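Local atomic coordinates of PHOX (Pseudomonas fluorescens, PDB entry 4AMF), a protein that hydrolyses phosphate monoesters as an alkaline phosphatase, using a complex iron-calcium cofactor held within a beta-propeller. Residues H268-L273 with P382-V387; D288-F293 with T399-R404; T377-P382 with G413-E418. All coordinates share one frame; numbering follows the deposited sequence.

Contact 1. Residues H268-L273 with P382-V387; sequences HENAAL and PEWIVV. With CA (calcium ion), chain F; CA (calcium ion), chain G; FEO (mu-oxo-diiron), chain I; ACP (phosphomethylphosphonic acid adenylate ester), chain C.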
loop_
_atom_site.group_PDB
_atom_site.type_symbol
_atom_site.label_atom_id
_atom_site.label_comp_id
_atom_site.label_asym_id
_atom_site.label_seq_id
_atom_site.Cartn_x
_atom_site.Cartn_y
_atom_site.Cartn_z
ATOM N N HIS A 268 0.677 2.921 -7.638
ATOM C CA HIS A 268 0.650 1.578 -7.084
ATOM C C HIS A 268 0.389 1.520 -5.603
ATOM O O HIS A 268 1.139 2.134 -4.855
ATOM C CB HIS A 268 1.998 0.868 -7.351
ATOM C CG HIS A 268 2.247 0.515 -8.768
ATOM N ND1 HIS A 268 1.844 -0.684 -9.295
ATOM C CD2 HIS A 268 2.961 1.177 -9.702
ATOM C CE1 HIS A 268 2.280 -0.703 -10.545
ATOM N NE2 HIS A 268 3.001 0.363 -10.822
ATOM N N GLU A 269 -0.657 0.793 -5.168
ATOM C CA GLU A 269 -0.915 0.592 -3.752
ATOM C C GLU A 269 -0.142 -0.636 -3.230
ATOM O O GLU A 269 0.787 -0.469 -2.486
ATOM C CB GLU A 269 -2.406 0.421 -3.461
ATOM C CG GLU A 269 -2.696 0.263 -1.976
ATOM C CD GLU A 269 -3.168 1.495 -1.258
ATOM O OE1 GLU A 269 -3.491 2.501 -1.932
ATOM O OE2 GLU A 269 -3.138 1.474 -0.000
ATOM N N ASN A 270 -0.496 -1.862 -3.651
ATOM C CA ASN A 270 0.229 -3.059 -3.220
ATOM C C ASN A 270 0.339 -4.011 -4.404
ATOM O O ASN A 270 -0.081 -3.668 -5.522
ATOM C CB ASN A 270 -0.391 -3.723 -1.984
ATOM C CG ASN A 270 -1.422 -4.773 -2.246
ATOM O OD1 ASN A 270 -2.187 -4.669 -3.211
ATOM N ND2 ASN A 270 -1.489 -5.802 -1.380
ATOM N N ALA A 271 0.979 -5.154 -4.176
ATOM C CA ALA A 271 1.239 -6.124 -5.227
ATOM C C ALA A 271 0.960 -7.489 -4.699
ATOM O O ALA A 271 1.691 -7.949 -3.821
ATOM C CB ALA A 271 2.694 -5.999 -5.643
ATOM N N ALA A 272 -0.167 -8.098 -5.106
ATOM C CA ALA A 272 -0.565 -9.380 -4.557
ATOM C C ALA A 272 -0.093 -10.489 -5.440
ATOM O O ALA A 272 -0.510 -10.548 -6.592
ATOM C CB ALA A 272 -2.075 -9.449 -4.430
ATOM N N LEU A 273 0.649 -11.434 -4.884
ATOM C CA LEU A 273 1.207 -12.532 -5.644
ATOM C C LEU A 273 0.307 -13.742 -5.718
ATOM O O LEU A 273 -0.253 -14.152 -4.709
ATOM C CB LEU A 273 2.578 -12.981 -5.061
ATOM C CG LEU A 273 3.817 -12.323 -5.676
ATOM C CD1 LEU A 273 4.091 -12.845 -7.064
ATOM C CD2 LEU A 273 3.751 -10.850 -5.616
ATOM N N PRO A 382 -9.098 1.619 -5.895
ATOM C CA PRO A 382 -8.537 0.345 -5.449
ATOM C C PRO A 382 -7.332 0.573 -4.536
ATOM O O PRO A 382 -6.376 1.252 -4.932
ATOM C CB PRO A 382 -8.182 -0.400 -6.747
ATOM C CG PRO A 382 -8.375 0.574 -7.860
ATOM C CD PRO A 382 -8.913 1.874 -7.330
ATOM N N GLU A 383 -7.367 -0.014 -3.344
ATOM C CA GLU A 383 -6.227 0.013 -2.450
ATOM C C GLU A 383 -5.666 -1.414 -2.368
ATOM O O GLU A 383 -5.273 -1.926 -3.425
ATOM C CB GLU A 383 -6.507 0.750 -1.134
ATOM C CG GLU A 383 -6.669 2.248 -1.374
ATOM C CD GLU A 383 -6.459 3.134 -0.154
ATOM O OE1 GLU A 383 -7.412 3.239 0.635
ATOM O OE2 GLU A 383 -5.342 3.659 0.066
ATOM N N TRP A 384 -5.562 -2.052 -1.214
ATOM C CA TRP A 384 -4.880 -3.333 -1.147
ATOM C C TRP A 384 -5.665 -4.445 -1.794
ATOM O O TRP A 384 -6.888 -4.528 -1.637
ATOM C CB TRP A 384 -4.540 -3.737 0.295
ATOM C CG TRP A 384 -3.521 -2.890 0.962
ATOM C CD1 TRP A 384 -3.499 -1.535 0.998
ATOM C CD2 TRP A 384 -2.602 -3.330 1.972
ATOM N NE1 TRP A 384 -2.531 -1.098 1.873
ATOM C CE2 TRP A 384 -2.046 -2.172 2.561
ATOM C CE3 TRP A 384 -2.209 -4.590 2.450
ATOM C CZ2 TRP A 384 -1.119 -2.237 3.584
ATOM C CZ3 TRP A 384 -1.380 -4.643 3.548
ATOM C CH2 TRP A 384 -0.788 -3.480 4.055
ATOM N N ILE A 385 -4.921 -5.402 -2.361
ATOM C CA ILE A 385 -5.400 -6.647 -2.932
ATOM C C ILE A 385 -4.709 -7.818 -2.180
ATOM O O ILE A 385 -3.485 -7.770 -1.961
ATOM C CB ILE A 385 -5.132 -6.738 -4.437
ATOM C CG1 ILE A 385 -5.738 -5.504 -5.172
ATOM C CG2 ILE A 385 -5.657 -8.055 -4.999
ATOM C CD1 ILE A 385 -5.525 -5.470 -6.575
ATOM N N VAL A 386 -5.471 -8.849 -1.807
ATOM C CA VAL A 386 -4.915 -10.065 -1.211
ATOM C C VAL A 386 -5.519 -11.281 -1.889
ATOM O O VAL A 386 -6.640 -11.225 -2.388
ATOM C CB VAL A 386 -5.051 -10.144 0.312
ATOM C CG1 VAL A 386 -4.250 -9.049 0.967
ATOM C CG2 VAL A 386 -6.492 -10.051 0.743
ATOM N N VAL A 387 -4.775 -12.384 -1.858
ATOM C CA VAL A 387 -5.154 -13.658 -2.447
ATOM C C VAL A 387 -5.285 -14.672 -1.312
ATOM O O VAL A 387 -4.347 -14.858 -0.535
ATOM C CB VAL A 387 -4.193 -14.140 -3.537
ATOM C CG1 VAL A 387 -4.646 -15.465 -4.112
ATOM C CG2 VAL A 387 -4.083 -13.087 -4.642
HETATM CA CA CA F . -3.273 2.715 1.925
HETATM CA CA CA G . -6.175 5.172 1.966
HETATM FE FE1 FEO I . -0.932 5.017 0.410
HETATM FE FE2 FEO I . -3.834 4.397 -1.200
HETATM O O FEO I . -2.654 4.147 0.336
HETATM P PG ACP C . -3.553 6.874 0.783
HETATM O O1G ACP C . -3.968 6.113 2.116
HETATM O O2G ACP C . -1.913 6.881 0.682
HETATM O O3G ACP C . -4.267 6.257 -0.463
HETATM P PB ACP C . -5.672 8.655 1.691
HETATM O O1B ACP C . -6.586 7.551 1.338
HETATM O O2B ACP C . -5.346 8.970 3.169
HETATM C C3B ACP C . -4.158 8.540 0.812
HETATM P PA ACP C . -6.704 11.373 1.441
HETATM O O1A ACP C . -5.435 12.059 1.765
HETATM O O2A ACP C . -7.914 11.508 2.312
HETATM O O3A ACP C . -6.472 9.870 1.102
HETATM O "O5'" ACP C . -7.259 11.949 -0.006
HETATM C "C5'" ACP C . -8.282 11.261 -0.744
HETATM C "C4'" ACP C . -7.824 10.959 -2.147
HETATM O "O4'" ACP C . -7.735 12.195 -2.886
HETATM C "C3'" ACP C . -6.485 10.256 -2.347
HETATM O "O3'" ACP C . -6.575 9.342 -3.442
HETATM C "C2'" ACP C . -5.524 11.420 -2.593
HETATM O "O2'" ACP C . -4.391 10.994 -3.337
HETATM C "C1'" ACP C . -6.416 12.401 -3.363
HETATM N N9 ACP C . -6.085 13.810 -3.186
HETATM C C8 ACP C . -5.627 14.428 -2.051
HETATM N N7 ACP C . -5.424 15.715 -2.185
HETATM C C5 ACP C . -5.769 15.965 -3.506
HETATM C C6 ACP C . -5.715 17.132 -4.299
HETATM N N6 ACP C . -5.205 18.294 -3.880
HETATM N N1 ACP C . -6.122 17.035 -5.586
HETATM C C2 ACP C . -6.531 15.846 -6.044
HETATM N N3 ACP C . -6.599 14.677 -5.396
HETATM C C4 ACP C . -6.196 14.804 -4.130
HETATM O O HOH W 1 -3.097 -2.700 -4.927
HETATM O O HOH W 2 -1.078 1.353 2.263
HETATM O O HOH W 3 -2.997 2.574 4.371
HETATM O O HOH W 4 -1.234 4.304 2.619
HETATM O O HOH W 5 -8.422 5.162 2.488
#

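Contact 2. Residues D288-F293 with T399-R404; sequences DERGEF and TNNAKR. With ACP (phosphomethylphosphonic acid adenylate ester), chain C; FEO (mu-oxo-diiron), chain I.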
loop_
_atom_site.group_PDB
_atom_site.type_symbol
_atom_site.label_atom_id
_atom_site.label_comp_id
_atom_site.label_asym_id
_atom_site.label_seq_id
_atom_site.Cartn_x
_atom_site.Cartn_y
_atom_site.Cartn_z
ATOM N N ASP A 288 -4.333 3.579 -6.984
ATOM C CA ASP A 288 -5.192 4.272 -6.037
ATOM C C ASP A 288 -5.436 5.733 -6.359
ATOM O O ASP A 288 -4.810 6.649 -5.820
ATOM C CB ASP A 288 -4.744 4.093 -4.611
ATOM C CG ASP A 288 -5.736 4.727 -3.651
ATOM O OD1 ASP A 288 -6.855 5.039 -4.075
ATOM O OD2 ASP A 288 -5.371 4.959 -2.513
ATOM N N GLU A 289 -6.425 5.921 -7.173
ATOM C CA GLU A 289 -6.936 7.248 -7.523
ATOM C C GLU A 289 -8.403 7.116 -7.935
ATOM O O GLU A 289 -8.774 6.153 -8.618
ATOM C CB GLU A 289 -6.096 7.953 -8.589
ATOM C CG GLU A 289 -6.541 9.384 -8.847
ATOM C CD GLU A 289 -5.582 10.201 -9.690
ATOM O OE1 GLU A 289 -4.367 9.884 -9.679
ATOM O OE2 GLU A 289 -6.041 11.168 -10.350
ATOM N N ARG A 290 -9.248 8.033 -7.484
ATOM C CA ARG A 290 -10.657 7.985 -7.879
ATOM C C ARG A 290 -10.804 7.788 -9.410
ATOM O O ARG A 290 -10.244 8.538 -10.202
ATOM C CB ARG A 290 -11.373 9.286 -7.513
ATOM C CG ARG A 290 -11.660 9.488 -6.040
ATOM C CD ARG A 290 -12.436 10.780 -5.830
ATOM N NE ARG A 290 -11.555 11.938 -5.837
ATOM C CZ ARG A 290 -10.920 12.425 -4.774
ATOM N NH1 ARG A 290 -11.054 11.848 -3.581
ATOM N NH2 ARG A 290 -10.143 13.482 -4.894
ATOM N N GLY A 291 -11.521 6.756 -9.780
ATOM C CA GLY A 291 -11.830 6.457 -11.161
ATOM C C GLY A 291 -10.708 5.818 -11.966
ATOM O O GLY A 291 -10.804 5.742 -13.199
ATOM N N GLU A 292 -9.678 5.295 -11.290
ATOM C CA GLU A 292 -8.593 4.565 -11.953
ATOM C C GLU A 292 -8.835 3.037 -11.878
ATOM O O GLU A 292 -9.932 2.586 -11.509
ATOM C CB GLU A 292 -7.216 5.041 -11.447
ATOM C CG GLU A 292 -6.889 6.446 -11.920
ATOM C CD GLU A 292 -6.659 6.680 -13.405
ATOM O OE1 GLU A 292 -6.553 5.705 -14.195
ATOM O OE2 GLU A 292 -6.583 7.875 -13.780
ATOM N N PHE A 293 -7.867 2.227 -12.319
ATOM C CA PHE A 293 -8.069 0.821 -12.603
ATOM C C PHE A 293 -7.358 -0.218 -11.748
ATOM O O PHE A 293 -6.558 0.124 -10.898
ATOM C CB PHE A 293 -7.736 0.592 -14.080
ATOM C CG PHE A 293 -8.287 1.617 -15.044
ATOM C CD1 PHE A 293 -9.646 1.877 -15.107
ATOM C CD2 PHE A 293 -7.459 2.254 -15.940
ATOM C CE1 PHE A 293 -10.156 2.817 -16.022
ATOM C CE2 PHE A 293 -7.969 3.178 -16.868
ATOM C CZ PHE A 293 -9.315 3.440 -16.909
ATOM N N THR A 399 -11.737 1.938 -1.512
ATOM C CA THR A 399 -11.807 2.694 -0.259
ATOM C C THR A 399 -12.897 3.713 -0.144
ATOM O O THR A 399 -13.525 3.809 0.914
ATOM C CB THR A 399 -10.440 3.226 0.164
ATOM O OG1 THR A 399 -10.457 3.460 1.589
ATOM C CG2 THR A 399 -10.027 4.420 -0.603
ATOM N N ASN A 400 -13.147 4.440 -1.219
ATOM C CA ASN A 400 -14.231 5.423 -1.319
ATOM C C ASN A 400 -14.134 6.052 -2.687
ATOM O O ASN A 400 -13.167 5.797 -3.410
ATOM C CB ASN A 400 -14.144 6.531 -0.212
ATOM C CG ASN A 400 -12.786 7.119 0.020
ATOM O OD1 ASN A 400 -12.226 7.780 -0.859
ATOM N ND2 ASN A 400 -12.272 7.005 1.241
ATOM N N ASN A 401 -15.111 6.881 -3.055
ATOM C CA ASN A 401 -15.063 7.682 -4.262
ATOM C C ASN A 401 -16.123 8.766 -4.211
ATOM O O ASN A 401 -17.242 8.560 -4.688
ATOM C CB ASN A 401 -15.211 6.877 -5.541
ATOM C CG ASN A 401 -15.006 7.733 -6.776
ATOM O OD1 ASN A 401 -14.783 8.942 -6.722
ATOM N ND2 ASN A 401 -15.065 7.096 -7.927
ATOM N N ALA A 402 -15.756 9.892 -3.613
ATOM C CA ALA A 402 -16.634 11.060 -3.489
ATOM C C ALA A 402 -17.169 11.557 -4.847
ATOM O O ALA A 402 -18.223 12.208 -4.888
ATOM C CB ALA A 402 -15.916 12.182 -2.757
ATOM N N LYS A 403 -16.455 11.263 -5.962
ATOM C CA LYS A 403 -16.887 11.681 -7.307
ATOM C C LYS A 403 -17.690 10.616 -8.055
ATOM O O LYS A 403 -18.013 10.852 -9.206
ATOM C CB LYS A 403 -15.693 12.094 -8.149
ATOM C CG LYS A 403 -14.896 13.262 -7.602
ATOM C CD LYS A 403 -13.859 13.608 -8.661
ATOM C CE LYS A 403 -12.983 14.801 -8.392
ATOM N NZ LYS A 403 -12.122 15.069 -9.576
ATOM N N ARG A 404 -17.994 9.434 -7.472
ATOM C CA ARG A 404 -18.799 8.452 -8.203
ATOM C C ARG A 404 -20.169 9.101 -8.527
ATOM O O ARG A 404 -20.765 9.748 -7.650
ATOM C CB ARG A 404 -18.997 7.187 -7.375
ATOM C CG ARG A 404 -19.834 6.071 -8.014
ATOM C CD ARG A 404 -19.334 5.582 -9.357
ATOM N NE ARG A 404 -17.975 5.059 -9.278
ATOM C CZ ARG A 404 -17.303 4.532 -10.297
ATOM N NH1 ARG A 404 -17.853 4.467 -11.506
ATOM N NH2 ARG A 404 -16.072 4.079 -10.120
HETATM P PG ACP C . -3.553 6.874 0.783
HETATM O O1G ACP C . -3.968 6.113 2.116
HETATM O O2G ACP C . -1.913 6.881 0.682
HETATM O O3G ACP C . -4.267 6.257 -0.463
HETATM P PB ACP C . -5.672 8.655 1.691
HETATM O O1B ACP C . -6.586 7.551 1.338
HETATM O O2B ACP C . -5.346 8.970 3.169
HETATM C C3B ACP C . -4.158 8.540 0.812
HETATM P PA ACP C . -6.704 11.373 1.441
HETATM O O1A ACP C . -5.435 12.059 1.765
HETATM O O2A ACP C . -7.914 11.508 2.312
HETATM O O3A ACP C . -6.472 9.870 1.102
HETATM O "O5'" ACP C . -7.259 11.949 -0.006
HETATM C "C5'" ACP C . -8.282 11.261 -0.744
HETATM C "C4'" ACP C . -7.824 10.959 -2.147
HETATM O "O4'" ACP C . -7.735 12.195 -2.886
HETATM C "C3'" ACP C . -6.485 10.256 -2.347
HETATM O "O3'" ACP C . -6.575 9.342 -3.442
HETATM C "C2'" ACP C . -5.524 11.420 -2.593
HETATM O "O2'" ACP C . -4.391 10.994 -3.337
HETATM C "C1'" ACP C . -6.416 12.401 -3.363
HETATM N N9 ACP C . -6.085 13.810 -3.186
HETATM C C8 ACP C . -5.627 14.428 -2.051
HETATM N N7 ACP C . -5.424 15.715 -2.185
HETATM C C5 ACP C . -5.769 15.965 -3.506
HETATM C C6 ACP C . -5.715 17.132 -4.299
HETATM N N6 ACP C . -5.205 18.294 -3.880
HETATM N N1 ACP C . -6.122 17.035 -5.586
HETATM C C2 ACP C . -6.531 15.846 -6.044
HETATM N N3 ACP C . -6.599 14.677 -5.396
HETATM C C4 ACP C . -6.196 14.804 -4.130
HETATM FE FE1 FEO I . -0.932 5.017 0.410
HETATM FE FE2 FEO I . -3.834 4.397 -1.200
HETATM O O FEO I . -2.654 4.147 0.336
HETATM O O HOH W 6 -13.083 9.830 -2.343
HETATM O O HOH W 7 -10.415 12.806 -8.433
HETATM O O HOH W 4 -1.234 4.304 2.619
#

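Contact 3. Residues T377-P382 with G413-E418; sequences TRMDRP and GPNPRE. With ACP (phosphomethylphosphonic acid adenylate ester), chain C.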
loop_
_atom_site.group_PDB
_atom_site.type_symbol
_atom_site.label_atom_id
_atom_site.label_comp_id
_atom_site.label_asym_id
_atom_site.label_seq_id
_atom_site.Cartn_x
_atom_site.Cartn_y
_atom_site.Cartn_z
ATOM N N THR A 377 -12.604 -0.572 -16.606
ATOM C CA THR A 377 -13.642 0.011 -15.760
ATOM C C THR A 377 -13.014 0.958 -14.739
ATOM O O THR A 377 -12.212 0.516 -13.919
ATOM C CB THR A 377 -14.431 -1.061 -15.055
ATOM O OG1 THR A 377 -14.992 -1.957 -16.015
ATOM C CG2 THR A 377 -15.543 -0.495 -14.185
ATOM N N ARG A 378 -13.523 2.181 -14.662
ATOM C CA ARG A 378 -13.069 3.178 -13.672
ATOM C C ARG A 378 -13.616 2.734 -12.317
ATOM O O ARG A 378 -14.810 2.466 -12.196
ATOM C CB ARG A 378 -13.548 4.563 -14.064
ATOM C CG ARG A 378 -13.018 5.058 -15.402
ATOM C CD ARG A 378 -13.440 6.481 -15.671
ATOM N NE ARG A 378 -12.699 7.413 -14.825
ATOM C CZ ARG A 378 -12.847 8.730 -14.818
ATOM N NH1 ARG A 378 -13.761 9.309 -15.593
ATOM N NH2 ARG A 378 -12.097 9.480 -14.026
ATOM N N MET A 379 -12.731 2.639 -11.290
ATOM C CA MET A 379 -13.067 2.071 -10.003
ATOM C C MET A 379 -13.005 3.065 -8.874
ATOM O O MET A 379 -12.346 4.104 -8.951
ATOM C CB MET A 379 -12.095 0.912 -9.658
ATOM C CG MET A 379 -11.995 -0.179 -10.720
ATOM S SD MET A 379 -13.580 -1.014 -10.980
ATOM C CE MET A 379 -13.654 -1.951 -9.466
ATOM N N ASP A 380 -13.713 2.703 -7.776
ATOM C CA ASP A 380 -13.704 3.521 -6.559
ATOM C C ASP A 380 -12.439 3.326 -5.736
ATOM O O ASP A 380 -12.474 2.742 -4.654
ATOM C CB ASP A 380 -14.934 3.214 -5.681
ATOM C CG ASP A 380 -16.263 3.680 -6.223
ATOM O OD1 ASP A 380 -16.269 4.391 -7.243
ATOM O OD2 ASP A 380 -17.301 3.356 -5.601
ATOM N N ARG A 381 -11.314 3.838 -6.227
ATOM C CA ARG A 381 -10.055 3.819 -5.484
ATOM C C ARG A 381 -9.583 2.464 -4.986
ATOM O O ARG A 381 -9.665 2.147 -3.796
ATOM C CB ARG A 381 -10.118 4.794 -4.313
ATOM C CG ARG A 381 -10.151 6.244 -4.738
ATOM C CD ARG A 381 -10.005 7.114 -3.535
ATOM N NE ARG A 381 -8.693 6.887 -2.925
ATOM C CZ ARG A 381 -8.353 7.214 -1.682
ATOM N NH1 ARG A 381 -9.214 7.849 -0.892
ATOM N NH2 ARG A 381 -7.141 6.934 -1.226
ATOM N N PRO A 382 -9.098 1.619 -5.895
ATOM C CA PRO A 382 -8.537 0.345 -5.449
ATOM C C PRO A 382 -7.332 0.573 -4.536
ATOM O O PRO A 382 -6.376 1.252 -4.932
ATOM C CB PRO A 382 -8.182 -0.400 -6.747
ATOM C CG PRO A 382 -8.375 0.574 -7.860
ATOM C CD PRO A 382 -8.913 1.874 -7.330
ATOM N N GLY A 413 -22.418 -1.866 -11.147
ATOM C CA GLY A 413 -21.675 -3.076 -10.790
ATOM C C GLY A 413 -20.930 -2.976 -9.479
ATOM O O GLY A 413 -21.573 -2.818 -8.446
ATOM N N PRO A 414 -19.573 -3.036 -9.482
ATOM C CA PRO A 414 -18.838 -3.014 -8.198
ATOM C C PRO A 414 -18.701 -1.634 -7.550
ATOM O O PRO A 414 -18.082 -1.533 -6.499
ATOM C CB PRO A 414 -17.499 -3.647 -8.560
ATOM C CG PRO A 414 -17.279 -3.236 -9.974
ATOM C CD PRO A 414 -18.656 -3.265 -10.619
ATOM N N ASN A 415 -19.239 -0.564 -8.165
ATOM C CA ASN A 415 -19.202 0.805 -7.652
ATOM C C ASN A 415 -20.673 1.264 -7.631
ATOM O O ASN A 415 -21.098 2.033 -8.489
ATOM C CB ASN A 415 -18.385 1.687 -8.585
ATOM C CG ASN A 415 -17.001 1.128 -8.847
ATOM O OD1 ASN A 415 -16.132 1.118 -7.964
ATOM N ND2 ASN A 415 -16.833 0.483 -10.003
ATOM N N PRO A 416 -21.444 0.757 -6.671
ATOM C CA PRO A 416 -22.908 0.933 -6.718
ATOM C C PRO A 416 -23.534 2.191 -6.140
ATOM O O PRO A 416 -24.774 2.313 -6.198
ATOM C CB PRO A 416 -23.385 -0.268 -5.932
ATOM C CG PRO A 416 -22.337 -0.443 -4.864
ATOM C CD PRO A 416 -21.077 -0.237 -5.637
ATOM N N ARG A 417 -22.748 3.075 -5.528
ATOM C CA ARG A 417 -23.284 4.274 -4.886
ATOM C C ARG A 417 -22.607 5.547 -5.365
ATOM O O ARG A 417 -21.381 5.647 -5.378
ATOM C CB ARG A 417 -23.095 4.174 -3.367
ATOM C CG ARG A 417 -23.825 2.982 -2.726
ATOM C CD ARG A 417 -23.595 2.873 -1.236
ATOM N NE ARG A 417 -22.185 2.627 -0.917
ATOM C CZ ARG A 417 -21.724 2.326 0.297
ATOM N NH1 ARG A 417 -22.554 2.240 1.331
ATOM N NH2 ARG A 417 -20.431 2.100 0.486
ATOM N N GLU A 418 -23.401 6.575 -5.675
ATOM C CA GLU A 418 -22.871 7.896 -5.990
ATOM C C GLU A 418 -22.267 8.489 -4.702
ATOM O O GLU A 418 -22.695 8.067 -3.619
ATOM C CB GLU A 418 -23.992 8.830 -6.493
ATOM C CG GLU A 418 -24.972 9.242 -5.397
ATOM C CD GLU A 418 -26.146 10.092 -5.828
ATOM O OE1 GLU A 418 -26.168 10.531 -7.000
ATOM O OE2 GLU A 418 -27.001 10.390 -4.961
HETATM P PG ACP C . -3.553 6.874 0.783
HETATM O O1G ACP C . -3.968 6.113 2.116
HETATM O O2G ACP C . -1.913 6.881 0.682
HETATM O O3G ACP C . -4.267 6.257 -0.463
HETATM P PB ACP C . -5.672 8.655 1.691
HETATM O O1B ACP C . -6.586 7.551 1.338
HETATM O O2B ACP C . -5.346 8.970 3.169
HETATM C C3B ACP C . -4.158 8.540 0.812
HETATM P PA ACP C . -6.704 11.373 1.441
HETATM O O1A ACP C . -5.435 12.059 1.765
HETATM O O2A ACP C . -7.914 11.508 2.312
HETATM O O3A ACP C . -6.472 9.870 1.102
HETATM O "O5'" ACP C . -7.259 11.949 -0.006
HETATM C "C5'" ACP C . -8.282 11.261 -0.744
HETATM C "C4'" ACP C . -7.824 10.959 -2.147
HETATM O "O4'" ACP C . -7.735 12.195 -2.886
HETATM C "C3'" ACP C . -6.485 10.256 -2.347
HETATM O "O3'" ACP C . -6.575 9.342 -3.442
HETATM C "C2'" ACP C . -5.524 11.420 -2.593
HETATM O "O2'" ACP C . -4.391 10.994 -3.337
HETATM C "C1'" ACP C . -6.416 12.401 -3.363
HETATM N N9 ACP C . -6.085 13.810 -3.186
HETATM C C8 ACP C . -5.627 14.428 -2.051
HETATM N N7 ACP C . -5.424 15.715 -2.185
HETATM C C5 ACP C . -5.769 15.965 -3.506
HETATM C C6 ACP C . -5.715 17.132 -4.299
HETATM N N6 ACP C . -5.205 18.294 -3.880
HETATM N N1 ACP C . -6.122 17.035 -5.586
HETATM C C2 ACP C . -6.531 15.846 -6.044
HETATM N N3 ACP C . -6.599 14.677 -5.396
HETATM C C4 ACP C . -6.196 14.804 -4.130
HETATM O O HOH W 8 -19.892 3.420 -5.294
#

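Contact 1. Residues H268-L273 with P382-V387
Glu269, its CG trans to the main-chain nitrogen (chi1 -178°) and its chain bent at chi2, sends its carboxylate to the iron that Glu383 reaches with CG anti to the carbonyl carbon (chi1 -69°) and the chain extended beyond. Glu269 OE1 and Glu383 OE2 each lie 2.1 Å from FE2 of the mu-oxo-diiron, and the shared cation probably offsets the repulsion between the two carboxylates. Glu269 OE2 binds one calcium at 2.3 Å; Glu383 grips another with both oxygens, and that ion also holds O1G and O1B of the substrate analogue. Trp384 turns its ring edge to Glu269, with CD1 3.2 Å from OE2, and its NE1 donates to a water on the first calcium. Asn270 clasps the neighbouring backbone: ND2 donates almost straight to Ile385 O (2.9 Å), while Ile385 N approaches OD1 from above the amide plane (3.0 Å). Beyond it, Ala272 CB packs on Ile385 CG2 at 3.9 Å. The strands run nearly parallel, 9° apart, an arrangement consistent with inner strands of neighbouring propeller blades; strand 280-287 flanks 268-273, strand 394-398 flanks 382-387, and strand 174-179 touches Glu269, Asn270 and Trp384.

Contact 2. Residues D288-F293 with T399-R404
Arg290 and Asn401 cross obliquely, their guanidinium and amide planes 30° apart, with the amide oxygen at the guanidinium edge and against the aliphatic part of the arginine. Asn401 OD1 sits 3.1 Å from Arg290 CD, a close polar-to-methylene contact rather than a hydrogen bond. The same oxygen accepts from Lys403 N at 3.0 Å, from above its carbonyl plane, which closes an Asx turn and is likely to limit rotation of the amide. Its ND2 donates to Gln409 OE1 and to Asp380 OD1. Lys403 lies at about a right angle to Arg290, its CG 3.9 Å from Arg290 CD, and its extended chain carries NZ to 4.9 Å from Arg290 NE. A single water takes hydrogen bonds from both of these like-charged groups. On the other flank, Arg290 NH1 donates to a second water, 3.1 Å away and in the guanidinium plane, which is also bound to Asn400 OD1 and Ala402 N. Two turns therefore meet through side chains and water: a type II turn from Glu289 to Glu292, with Gly291 at phi 78°, and a type I turn from Asn401 to Arg404, the first carrying Arg290 of the analogue's pocket in this beta-propeller protein, the second backing that arginine. A bend at chi3 (-81°) swings the Arg290 guanidinium toward the ribose of the bound analogue, where NH2 comes within 3.4 Å of O4'. Just before the first turn, Asp288 faces the metals instead: its OD2 lies 2.1 Å from FE2 of the mu-oxo-diiron and beside O3G of the analogue's terminal phosphonate.

Contact 3. Residues T377-P382 with G413-E418
Pro414 meets Met379 at about a right angle, its CG 3.9 Å from the CE methyl that the bends at chi2 and chi3 fold back. Next, Asn415 carries the polar part of the contact. Its CG stands anti to the carbonyl carbon (chi1 -54°), which places OD1 2.9 Å from Asp380 N; that donor comes in 47° above the carbonyl plane. The Asp380 carboxylate runs antiparallel alongside the amide, with Asp380 CG 3.1 Å from Asn415 OD1, and the acceptor oxygens find partners beyond the amide: Arg404 salt-bridges Asp380 OD1, and Asn420 bonds to OD2. Asn415 ND2 lies near Arg378 O and Met379 SD. The backbone N of Arg417 donates to a water that gives a short bond, 2.6 Å, to Asp380 OD2. Asp380 centres an inverse gamma turn, closed by a weak bond from Arg381 N to Met379 O. Arg381 leaves the backbone away from 413-418, and its NH2 donates nearly straight (175°) to O1B of the substrate analogue at 2.7 Å; O3' lies over one guanidinium face, and NE salt-bridges Asp288. An alanine here would remove the guanidinium, and O1B would probably lose this donor while Asp288 OD1 lost its charged mate. Around the contact, Met379 and Pro414 both pack on Leu426 of strand 424-430, Pro414 also on Trp442 and Leu444 of strand 439-447, and Leu398 of strand 394-398 touches Met379 and Asp380.

The three contacts run outward from the cofactor. Contact 1, deep in the chain's core, sets two strands side by side, joined by acidic metal ligands and an asparagine side chain; contact 3 is also buried but lies in the loops farther out, where an asparagine amide and a salt-bridged aspartate sit beside proline-methionine packing; contact 2 is partly exposed and joined largely by water. Contacts 1 and 2 share the iron site, where Asp288 stands beside Glu269 and Glu383 on the same cation. Contacts 2 and 3 interlock more directly: Arg404 reaches Asp380, and Glu292 O probably accepts from Met379 N. Pro382 belongs to both contacts 1 and 3, and all three have residues that approach the substrate analogue.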